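Local coordinates for protein 2,3-dehydroadipyl-CoA hydratase (Escherichia coli, PDB 4FZW) that catalyses the reversible interconversion of 2,3-dehydroadipyl-CoA and 3-hydroxyadipyl-CoA in the phenylacetate degradation pathway, at residues A24-L29 / F62-D67; I99-G104 / V119-E124; N125-L130 / S165-Q170. All coordinates share one frame; numbering follows the deposited sequence.

Contact 1: A24-L29 / F62-D67; sequences AARNAL and FAAGAD
The backbones of R26 and A64 meet first: A64 N donates to R26 O at 3.0 Å. Three residues on, L29 N donates to G65 O over 3.0 Å in an almost straight bond, 175° at the hydrogen, and L29 pairs with A66 as a single bridge. Between these two bonds lie the buried residues of the contact, N27, A28 and L29. The methyl of A28 faces the A66–D67 peptide, its CB 4.0 Å from A66 C. L29 CG lies 4.3 Å from A63 CB, and W88 of helix 84-92 and A109 of helix 109-116 also touch this leucine. N27 adds a side-chain bond: ND2 reaches F62 O at 3.1 Å, but from well above the carbonyl plane and with an angle of only 138° at the hydrogen. Its OD1 is taken by R22 N, so the carboxamide is gripped at both ends. A type I' turn from A25 to A28, closed by A28 N to A25 O, places R26 and N27 beside strand 63-64. In the crotonase fold the chain just after this strand supplies one of the backbone N-H groups of the oxyanion hole, and 62-67 probably occupies the equivalent place. The solvent side is looser. The R26 side chain meets the other segment through CB, 3.7 Å from A64 CB; beyond that the chain runs extended from CG to NE and carries the guanidinium away, with a glycerol about 4 Å from the side chain. D67 also stands off, OD1 4.2 Å from A28 CB, in a long, weak ion pair with R22.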
ATOM      1  N   ALA B  24      43.384  -2.055  -4.857  1.00 56.57           N
ATOM      2  CA  ALA B  24      43.782  -0.965  -5.742  1.00 60.35           C
ATOM      3  C   ALA B  24      42.604  -0.076  -6.107  1.00 60.52           C
ATOM      4  O   ALA B  24      42.755   1.147  -6.229  1.00 59.73           O
ATOM      5  CB  ALA B  24      44.426  -1.525  -7.011  1.00 63.15           C
ATOM      6  N   ALA B  25      41.438  -0.701  -6.294  1.00 57.28           N
ATOM      7  CA  ALA B  25      40.245   0.019  -6.721  1.00 56.31           C
ATOM      8  C   ALA B  25      39.305   0.333  -5.559  1.00 57.86           C
ATOM      9  O   ALA B  25      38.108   0.579  -5.750  1.00 59.60           O
ATOM     10  CB  ALA B  25      39.523  -0.746  -7.805  1.00 60.30           C
ATOM     11  N   ARG B  26      39.867   0.324  -4.354  1.00 60.88           N
ATOM     12  CA  ARG B  26      39.127   0.633  -3.131  1.00 56.84           C
ATOM     13  C   ARG B  26      37.880  -0.232  -2.960  1.00 52.29           C
ATOM     14  O   ARG B  26      36.902   0.209  -2.350  1.00 49.02           O
ATOM     15  CB  ARG B  26      38.727   2.105  -3.106  1.00 58.36           C
ATOM     16  CG  ARG B  26      39.895   3.080  -3.135  1.00 62.26           C
ATOM     17  CD  ARG B  26      39.379   4.495  -3.304  1.00 65.79           C
ATOM     18  NE  ARG B  26      40.455   5.452  -3.540  1.00 73.36           N
ATOM     19  CZ  ARG B  26      40.261   6.702  -3.943  1.00 77.39           C
ATOM     20  NH1 ARG B  26      39.030   7.145  -4.157  1.00 85.03           N
ATOM     21  NH2 ARG B  26      41.297   7.505  -4.135  1.00 78.59           N
ATOM     22  N   ASN B  27      37.925  -1.453  -3.499  1.00 51.28           N
ATOM     23  CA  ASN B  27      36.815  -2.391  -3.409  1.00 47.08           C
ATOM     24  C   ASN B  27      35.574  -1.928  -4.171  1.00 50.24           C
ATOM     25  O   ASN B  27      34.457  -2.368  -3.883  1.00 45.92           O
ATOM     26  CB  ASN B  27      36.493  -2.699  -1.946  1.00 41.84           C
ATOM     27  CG  ASN B  27      37.372  -3.795  -1.385  1.00 44.29           C
ATOM     28  OD1 ASN B  27      38.161  -4.396  -2.107  1.00 45.16           O
ATOM     29  ND2 ASN B  27      37.244  -4.061  -0.099  1.00 42.28           N
ATOM     30  N   ALA B  28      35.776  -1.051  -5.154  1.00 50.93           N
ATOM     31  CA  ALA B  28      34.677  -0.617  -6.015  1.00 51.85           C
ATOM     32  C   ALA B  28      33.922  -1.819  -6.566  1.00 54.00           C
ATOM     33  O   ALA B  28      34.531  -2.815  -6.968  1.00 53.56           O
ATOM     34  CB  ALA B  28      35.189   0.251  -7.159  1.00 51.21           C
ATOM     35  N   LEU B  29      32.596  -1.720  -6.593  1.00 53.70           N
ATOM     36  CA  LEU B  29      31.759  -2.802  -7.096  1.00 54.49           C
ATOM     37  C   LEU B  29      31.794  -2.854  -8.598  1.00 52.29           C
ATOM     38  O   LEU B  29      31.183  -2.050  -9.272  1.00 62.79           O
ATOM     39  CB  LEU B  29      30.322  -2.661  -6.595  1.00 48.63           C
ATOM     40  CG  LEU B  29      30.195  -2.884  -5.090  1.00 52.44           C
ATOM     41  CD1 LEU B  29      28.767  -2.682  -4.650  1.00 47.79           C
ATOM     42  CD2 LEU B  29      30.668  -4.279  -4.755  1.00 49.22           C
ATOM     43  N   PHE B  62      35.270  -0.903   2.662  1.00 37.95           N
ATOM     44  CA  PHE B  62      34.258  -1.937   2.526  1.00 40.34           C
ATOM     45  C   PHE B  62      34.012  -2.007   1.028  1.00 36.75           C
ATOM     46  O   PHE B  62      34.340  -2.989   0.374  1.00 39.00           O
ATOM     47  CB  PHE B  62      32.973  -1.548   3.278  1.00 40.39           C
ATOM     48  CG  PHE B  62      31.845  -2.545   3.120  1.00 37.16           C
ATOM     49  CD1 PHE B  62      31.866  -3.757   3.804  1.00 36.68           C
ATOM     50  CD2 PHE B  62      30.764  -2.272   2.281  1.00 36.06           C
ATOM     51  CE1 PHE B  62      30.830  -4.683   3.648  1.00 38.24           C
ATOM     52  CE2 PHE B  62      29.724  -3.191   2.124  1.00 36.76           C
ATOM     53  CZ  PHE B  62      29.754  -4.393   2.810  1.00 31.73           C
ATOM     54  N   ALA B  63      33.464  -0.924   0.495  1.00 33.97           N
ATOM     55  CA  ALA B  63      33.392  -0.703  -0.936  1.00 37.95           C
ATOM     56  C   ALA B  63      33.205   0.793  -1.156  1.00 44.69           C
ATOM     57  O   ALA B  63      32.254   1.395  -0.660  1.00 43.85           O
ATOM     58  CB  ALA B  63      32.257  -1.489  -1.563  1.00 38.89           C
ATOM     59  N   ALA B  64      34.144   1.397  -1.869  1.00 48.24           N
ATOM     60  CA  ALA B  64      34.079   2.815  -2.159  1.00 48.22           C
ATOM     61  C   ALA B  64      33.441   3.063  -3.523  1.00 53.77           C
ATOM     62  O   ALA B  64      34.122   3.411  -4.490  1.00 57.70           O
ATOM     63  CB  ALA B  64      35.465   3.418  -2.098  1.00 50.28           C
ATOM     64  N   GLY B  65      32.129   2.877  -3.599  1.00 50.16           N
ATOM     65  CA  GLY B  65      31.394   3.142  -4.825  1.00 47.39           C
ATOM     66  C   GLY B  65      31.369   1.995  -5.825  1.00 51.77           C
ATOM     67  O   GLY B  65      31.390   0.815  -5.458  1.00 47.91           O
ATOM     68  N   ALA B  66      31.301   2.361  -7.104  1.00 57.18           N
ATOM     69  CA  ALA B  66      31.320   1.399  -8.202  1.00 58.67           C
ATOM     70  C   ALA B  66      32.273   1.882  -9.287  1.00 63.65           C
ATOM     71  O   ALA B  66      32.729   3.029  -9.263  1.00 61.04           O
ATOM     72  CB  ALA B  66      29.933   1.225  -8.771  1.00 56.26           C
ATOM     73  N   ASP B  67      32.582   1.011 -10.241  1.00 66.72           N
ATOM     74  CA  ASP B  67      33.413   1.419 -11.367  1.00 69.91           C
ATOM     75  C   ASP B  67      32.749   2.562 -12.119  1.00 75.02           C
ATOM     76  O   ASP B  67      31.670   2.395 -12.702  1.00 75.22           O
ATOM     77  CB  ASP B  67      33.683   0.245 -12.305  1.00 69.02           C
ATOM     78  CG  ASP B  67      35.144  -0.159 -12.323  1.00 75.06           C
ATOM     79  OD1 ASP B  67      35.841   0.032 -11.296  1.00 69.08           O
ATOM     80  OD2 ASP B  67      35.596  -0.668 -13.371  1.00 78.16           O
TER

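Contact 2: I99-G104 / V119-E124; sequences IAAVNG and VVVAGE
I99 to V102 run beside V119 to A122 in parallel, residue for residue, the strand axes 4.8 Å apart and 12° from parallel. Four backbone hydrogen bonds join them: A100 N to V119 O, V121 N to A100 O, V102 N to V121 O, and G123 N to V102 O. In each the donor sits nearly along the C=O axis, though the last, at 2.8 Å, has an angle of only 134° at the hydrogen. CA-H...O contacts fill in between, such as A101 CA to V121 O at 3.4 Å.

Apolar contacts differ on the two faces. On one, I99 lies alongside V119, CG1 to CB 4.1 Å, and V121, with CG2 set between its backbone N and carbonyl carbon, brings that methyl 3.9 Å from A101 CB; helix 186-197 packs over this face. On the other, the V102 and V120 side chains cross, CG2 to CG1 3.6 Å; F128 touches both and F62 touches V102.

At the end N103 OD1 lies 3.5 Å from G123 CA, but its hydrogen bond is to T186 OG1. V120 N goes to S154 OG of a second subunit. Neighbouring parallel strands, buried in the interior of the sheet with helix on one face, belong to the core of the crotonase fold.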
ATOM      1  N   ILE B  99      24.801 -10.518   6.918  1.00 38.71           N
ATOM      2  CA  ILE B  99      25.422  -9.520   7.768  1.00 35.39           C
ATOM      3  C   ILE B  99      26.561  -8.805   7.022  1.00 38.04           C
ATOM      4  O   ILE B  99      27.428  -9.443   6.398  1.00 35.25           O
ATOM      5  CB  ILE B  99      25.902 -10.140   9.110  1.00 36.42           C
ATOM      6  CG1 ILE B  99      24.705 -10.721   9.885  1.00 35.58           C
ATOM      7  CG2 ILE B  99      26.592  -9.086   9.957  1.00 39.56           C
ATOM      8  CD1 ILE B  99      25.072 -11.797  10.900  1.00 33.13           C
ATOM      9  N   ALA B 100      26.531  -7.477   7.058  1.00 35.49           N
ATOM     10  CA  ALA B 100      27.594  -6.679   6.479  1.00 35.22           C
ATOM     11  C   ALA B 100      28.518  -6.261   7.612  1.00 36.94           C
ATOM     12  O   ALA B 100      28.077  -5.596   8.547  1.00 38.58           O
ATOM     13  CB  ALA B 100      27.024  -5.455   5.796  1.00 33.18           C
ATOM     14  N   ALA B 101      29.786  -6.662   7.544  1.00 36.35           N
ATOM     15  CA  ALA B 101      30.793  -6.205   8.498  1.00 35.96           C
ATOM     16  C   ALA B 101      31.581  -5.111   7.835  1.00 37.99           C
ATOM     17  O   ALA B 101      32.413  -5.379   6.970  1.00 37.92           O
ATOM     18  CB  ALA B 101      31.708  -7.343   8.877  1.00 37.66           C
ATOM     19  N   VAL B 102      31.309  -3.874   8.227  1.00 37.18           N
ATOM     20  CA  VAL B 102      31.892  -2.737   7.534  1.00 35.27           C
ATOM     21  C   VAL B 102      33.057  -2.117   8.307  1.00 37.70           C
ATOM     22  O   VAL B 102      32.914  -1.694   9.440  1.00 35.45           O
ATOM     23  CB  VAL B 102      30.832  -1.667   7.218  1.00 36.04           C
ATOM     24  CG1 VAL B 102      31.401  -0.571   6.296  1.00 34.36           C
ATOM     25  CG2 VAL B 102      29.611  -2.302   6.607  1.00 32.09           C
ATOM     26  N   ASN B 103      34.212  -2.101   7.664  1.00 34.63           N
ATOM     27  CA  ASN B 103      35.345  -1.339   8.116  1.00 38.82           C
ATOM     28  C   ASN B 103      35.613  -0.283   7.067  1.00 39.12           C
ATOM     29  O   ASN B 103      35.540  -0.545   5.874  1.00 39.58           O
ATOM     30  CB  ASN B 103      36.598  -2.218   8.293  1.00 39.28           C
ATOM     31  CG  ASN B 103      36.721  -2.806   9.685  1.00 40.01           C
ATOM     32  OD1 ASN B 103      36.636  -2.097  10.693  1.00 41.16           O
ATOM     33  ND2 ASN B 103      36.957  -4.107   9.748  1.00 39.08           N
ATOM     34  N   GLY B 104      35.951   0.913   7.526  1.00 40.89           N
ATOM     35  CA  GLY B 104      36.301   2.000   6.638  1.00 43.50           C
ATOM     36  C   GLY B 104      35.152   2.362   5.717  1.00 40.99           C
ATOM     37  O   GLY B 104      33.984   2.186   6.065  1.00 38.54           O
ATOM     38  N   VAL B 119      21.636  -6.840   8.630  1.00 35.89           N
ATOM     39  CA  VAL B 119      22.268  -6.273   9.807  1.00 36.89           C
ATOM     40  C   VAL B 119      23.613  -5.676   9.441  1.00 37.23           C
ATOM     41  O   VAL B 119      24.373  -6.244   8.656  1.00 36.18           O
ATOM     42  CB  VAL B 119      22.504  -7.356  10.885  1.00 38.01           C
ATOM     43  CG1 VAL B 119      23.010  -6.711  12.170  1.00 34.02           C
ATOM     44  CG2 VAL B 119      21.220  -8.193  11.119  1.00 31.69           C
ATOM     45  N   VAL B 120      23.923  -4.527  10.023  1.00 40.13           N
ATOM     46  CA  VAL B 120      25.261  -3.970   9.856  1.00 34.76           C
ATOM     47  C   VAL B 120      25.988  -3.828  11.174  1.00 38.00           C
ATOM     48  O   VAL B 120      25.483  -3.178  12.101  1.00 39.50           O
ATOM     49  CB  VAL B 120      25.259  -2.608   9.157  1.00 36.45           C
ATOM     50  CG1 VAL B 120      26.700  -2.222   8.761  1.00 36.83           C
ATOM     51  CG2 VAL B 120      24.341  -2.630   7.920  1.00 33.72           C
ATOM     52  N   VAL B 121      27.159  -4.466  11.258  1.00 38.96           N
ATOM     53  CA  VAL B 121      28.135  -4.233  12.329  1.00 36.96           C
ATOM     54  C   VAL B 121      29.303  -3.455  11.740  1.00 38.78           C
ATOM     55  O   VAL B 121      29.844  -3.841  10.695  1.00 36.44           O
ATOM     56  CB  VAL B 121      28.672  -5.548  12.904  1.00 37.20           C
ATOM     57  CG1 VAL B 121      27.532  -6.416  13.348  1.00 39.97           C
ATOM     58  CG2 VAL B 121      29.509  -6.284  11.868  1.00 38.77           C
ATOM     59  N   ALA B 122      29.685  -2.358  12.398  1.00 39.57           N
ATOM     60  CA  ALA B 122      30.658  -1.417  11.834  1.00 35.62           C
ATOM     61  C   ALA B 122      31.927  -1.294  12.675  1.00 38.42           C
ATOM     62  O   ALA B 122      31.937  -1.622  13.865  1.00 38.09           O
ATOM     63  CB  ALA B 122      30.023  -0.055  11.660  1.00 33.16           C
ATOM     64  N   GLY B 123      32.987  -0.791  12.047  1.00 38.83           N
ATOM     65  CA  GLY B 123      34.238  -0.524  12.719  1.00 31.63           C
ATOM     66  C   GLY B 123      34.184   0.912  13.228  1.00 38.86           C
ATOM     67  O   GLY B 123      33.441   1.742  12.670  1.00 32.49           O
ATOM     68  N   GLU B 124      34.965   1.224  14.269  1.00 36.56           N
ATOM     69  CA  GLU B 124      34.930   2.568  14.848  1.00 36.79           C
ATOM     70  C   GLU B 124      35.215   3.638  13.798  1.00 35.66           C
ATOM     71  O   GLU B 124      34.666   4.738  13.854  1.00 35.08           O
ATOM     72  CB  GLU B 124      35.911   2.706  16.010  1.00 43.21           C
ATOM     73  CG  GLU B 124      35.762   4.030  16.722  1.00 52.01           C
ATOM     74  CD  GLU B 124      36.333   4.007  18.108  1.00 64.02           C
ATOM     75  OE1 GLU B 124      36.979   2.996  18.460  1.00 67.86           O
ATOM     76  OE2 GLU B 124      36.132   5.000  18.844  1.00 67.33           O
TER

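Contact 3: N125-L130 / S165-Q170; sequences NARFGL and SITAQQ
A short antiparallel pair at the edge of the smaller sheet, strand 127-129 against 166-167, runs directly into the capped start of helix 168-173. F128 and I166 form the hydrogen-bonded pair: F128 N donates to I166 O at 3.1 Å, in the carbonyl plane, and I166 N returns to F128 O at 2.9 Å. R127 and T167 make the non-hydrogen-bonded pair beside it. A third bond, A168 N to A126 O, is weak, 127° at the hydrogen; beside it A126 CB and A168 CB lie 4.1 Å apart.

On the buried face F128 CB meets I166 CG1 at 4.0 Å, and the phenyl ring takes A168 CA at its edge; L176 and A171 pack against both F128 and I166. On the other face the R127 chain folds at chi2 (-91°) and again at chi3, which lays its guanidinium obliquely beside S165 and T167, NH2 3.5 Å from S165 CB and NH1 near the T167 methyl. T167 OG1, set between backbone N and carbonyl carbon (chi1 61°), turns instead to its own helix and accepts from Q170 N at 3.2 Å, while T167 N gives its hydrogen to Q170 OE1. That reciprocal pair is a capping box, the classic N-terminal closure of a helix.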
ATOM      1  N   ASN B 125      36.063   3.301  12.831  1.00 34.42           N
ATOM      2  CA  ASN B 125      36.473   4.253  11.809  1.00 39.36           C
ATOM      3  C   ASN B 125      35.678   4.193  10.507  1.00 41.24           C
ATOM      4  O   ASN B 125      36.046   4.864   9.544  1.00 45.72           O
ATOM      5  CB  ASN B 125      37.961   4.075  11.524  1.00 48.44           C
ATOM      6  N   ALA B 126      34.608   3.390  10.478  1.00 39.37           N
ATOM      7  CA  ALA B 126      33.780   3.214   9.267  1.00 39.73           C
ATOM      8  C   ALA B 126      33.053   4.503   8.880  1.00 39.10           C
ATOM      9  O   ALA B 126      32.721   5.322   9.745  1.00 38.42           O
ATOM     10  CB  ALA B 126      32.780   2.079   9.457  1.00 36.62           C
ATOM     11  N   ARG B 127      32.831   4.687   7.582  1.00 37.95           N
ATOM     12  CA  ARG B 127      32.054   5.828   7.088  1.00 39.64           C
ATOM     13  C   ARG B 127      30.927   5.367   6.150  1.00 36.78           C
ATOM     14  O   ARG B 127      31.047   4.365   5.444  1.00 33.06           O
ATOM     15  CB  ARG B 127      32.950   6.850   6.382  1.00 39.93           C
ATOM     16  CG  ARG B 127      34.302   7.076   7.050  1.00 41.83           C
ATOM     17  CD  ARG B 127      34.272   8.194   8.070  1.00 42.84           C
ATOM     18  NE  ARG B 127      33.851   9.463   7.484  1.00 46.59           N
ATOM     19  CZ  ARG B 127      33.710  10.593   8.170  1.00 46.21           C
ATOM     20  NH1 ARG B 127      33.966  10.610   9.472  1.00 43.80           N
ATOM     21  NH2 ARG B 127      33.310  11.701   7.557  1.00 42.68           N
ATOM     22  N   PHE B 128      29.824   6.097   6.172  1.00 36.59           N
ATOM     23  CA  PHE B 128      28.659   5.744   5.394  1.00 31.79           C
ATOM     24  C   PHE B 128      28.190   6.992   4.698  1.00 34.64           C
ATOM     25  O   PHE B 128      27.953   8.006   5.349  1.00 35.76           O
ATOM     26  CB  PHE B 128      27.531   5.236   6.290  1.00 29.51           C
ATOM     27  CG  PHE B 128      27.792   3.886   6.910  1.00 34.01           C
ATOM     28  CD1 PHE B 128      28.222   3.793   8.230  1.00 31.29           C
ATOM     29  CD2 PHE B 128      27.567   2.706   6.190  1.00 31.88           C
ATOM     30  CE1 PHE B 128      28.456   2.550   8.816  1.00 32.97           C
ATOM     31  CE2 PHE B 128      27.799   1.466   6.762  1.00 28.24           C
ATOM     32  CZ  PHE B 128      28.254   1.384   8.076  1.00 34.17           C
ATOM     33  N   GLY B 129      28.033   6.916   3.379  1.00 35.59           N
ATOM     34  CA  GLY B 129      27.539   8.043   2.614  1.00 35.02           C
ATOM     35  C   GLY B 129      27.145   7.697   1.188  1.00 38.53           C
ATOM     36  O   GLY B 129      27.523   6.657   0.645  1.00 38.31           O
ATOM     37  N   LEU B 130      26.394   8.599   0.576  1.00 35.73           N
ATOM     38  CA  LEU B 130      25.927   8.436  -0.794  1.00 38.13           C
ATOM     39  C   LEU B 130      26.301   9.674  -1.623  1.00 37.50           C
ATOM     40  O   LEU B 130      25.468  10.551  -1.854  1.00 36.56           O
ATOM     41  CB  LEU B 130      24.404   8.204  -0.797  1.00 34.25           C
ATOM     42  CG  LEU B 130      23.910   6.882  -0.183  1.00 35.00           C
ATOM     43  CD1 LEU B 130      22.529   7.046   0.423  1.00 35.55           C
ATOM     44  CD2 LEU B 130      23.911   5.706  -1.205  1.00 33.66           C
ATOM     45  N   SER B 165      29.319  12.299   4.234  1.00 35.32           N
ATOM     46  CA  SER B 165      29.446  11.088   5.064  1.00 36.03           C
ATOM     47  C   SER B 165      28.942  11.254   6.493  1.00 35.14           C
ATOM     48  O   SER B 165      28.832  12.364   6.999  1.00 35.44           O
ATOM     49  CB  SER B 165      30.917  10.668   5.172  1.00 38.55           C
ATOM     50  OG  SER B 165      31.409  10.102   3.978  1.00 42.89           O
ATOM     51  N   ILE B 166      28.673  10.126   7.142  1.00 34.83           N
ATOM     52  CA  ILE B 166      28.428  10.084   8.577  1.00 34.31           C
ATOM     53  C   ILE B 166      29.326   9.010   9.211  1.00 38.06           C
ATOM     54  O   ILE B 166      29.621   7.987   8.579  1.00 35.79           O
ATOM     55  CB  ILE B 166      26.915   9.840   8.929  1.00 36.46           C
ATOM     56  CG1 ILE B 166      26.453   8.415   8.551  1.00 34.59           C
ATOM     57  CG2 ILE B 166      26.015  10.876   8.262  1.00 33.87           C
ATOM     58  CD1 ILE B 166      25.049   8.087   9.067  1.00 29.55           C
ATOM     59  N   THR B 167      29.777   9.246  10.443  1.00 33.62           N
ATOM     60  CA  THR B 167      30.653   8.285  11.086  1.00 34.23           C
ATOM     61  C   THR B 167      29.859   7.047  11.481  1.00 36.82           C
ATOM     62  O   THR B 167      28.631   7.064  11.505  1.00 38.41           O
ATOM     63  CB  THR B 167      31.331   8.848  12.354  1.00 41.29           C
ATOM     64  OG1 THR B 167      30.324   9.206  13.313  1.00 43.44           O
ATOM     65  CG2 THR B 167      32.207  10.060  12.029  1.00 30.04           C
ATOM     66  N   ALA B 168      30.581   5.985  11.809  1.00 36.67           N
ATOM     67  CA  ALA B 168      30.014   4.773  12.384  1.00 39.03           C
ATOM     68  C   ALA B 168      29.140   5.052  13.607  1.00 40.19           C
ATOM     69  O   ALA B 168      28.103   4.412  13.792  1.00 37.90           O
ATOM     70  CB  ALA B 168      31.152   3.825  12.767  1.00 38.45           C
ATOM     71  N   GLN B 169      29.578   5.994  14.442  1.00 37.22           N
ATOM     72  CA  GLN B 169      28.868   6.334  15.673  1.00 39.45           C
ATOM     73  C   GLN B 169      27.568   7.099  15.415  1.00 36.64           C
ATOM     74  O   GLN B 169      26.537   6.824  16.036  1.00 34.44           O
ATOM     75  CB  GLN B 169      29.760   7.138  16.637  1.00 39.17           C
ATOM     76  CG  GLN B 169      31.062   6.438  17.096  1.00 36.84           C
ATOM     77  CD  GLN B 169      32.109   6.326  15.991  1.00 44.50           C
ATOM     78  OE1 GLN B 169      32.085   7.065  14.987  1.00 39.61           O
ATOM     79  NE2 GLN B 169      33.033   5.384  16.172  1.00 38.77           N
ATOM     80  N   GLN B 170      27.627   8.076  14.520  1.00 35.07           N
ATOM     81  CA  GLN B 170      26.409   8.711  14.047  1.00 39.20           C
ATOM     82  C   GLN B 170      25.449   7.677  13.447  1.00 37.41           C
ATOM     83  O   GLN B 170      24.225   7.769  13.637  1.00 38.38           O
ATOM     84  CB  GLN B 170      26.715   9.792  13.002  1.00 39.66           C
ATOM     85  CG  GLN B 170      27.403  11.055  13.534  1.00 33.77           C
ATOM     86  CD  GLN B 170      27.948  11.896  12.406  1.00 36.90           C
ATOM     87  OE1 GLN B 170      28.684  11.391  11.549  1.00 34.14           O
ATOM     88  NE2 GLN B 170      27.564  13.178  12.372  1.00 35.05           N
TER

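Overall arrangement
Along the chain the three contacts come in series, 1, then 2, then 3, all within the enoyl-CoA hydratase/isomerase region. Contact 2 joins the fourth and fifth strands of the six-stranded sheet; contacts 1 and 3 reach opposite outermost strands of the four-stranded one, 63-64 and 166-167. The centre of contact 2 is about 16 Å from that of contact 1 and about 10 Å from that of contact 3; contacts 1 and 3 have centres about 16 Å apart and do not touch, their nearest atoms about 7 Å apart. F62 packs on V102 to join the first two; G104 O with R127 N, and E124 O with Q169 NE2, probably join the last two by hydrogen bonds. Strand 119-123 leads into 127-129, so the chain steps between sheets, as expected of the spiral crotonase core.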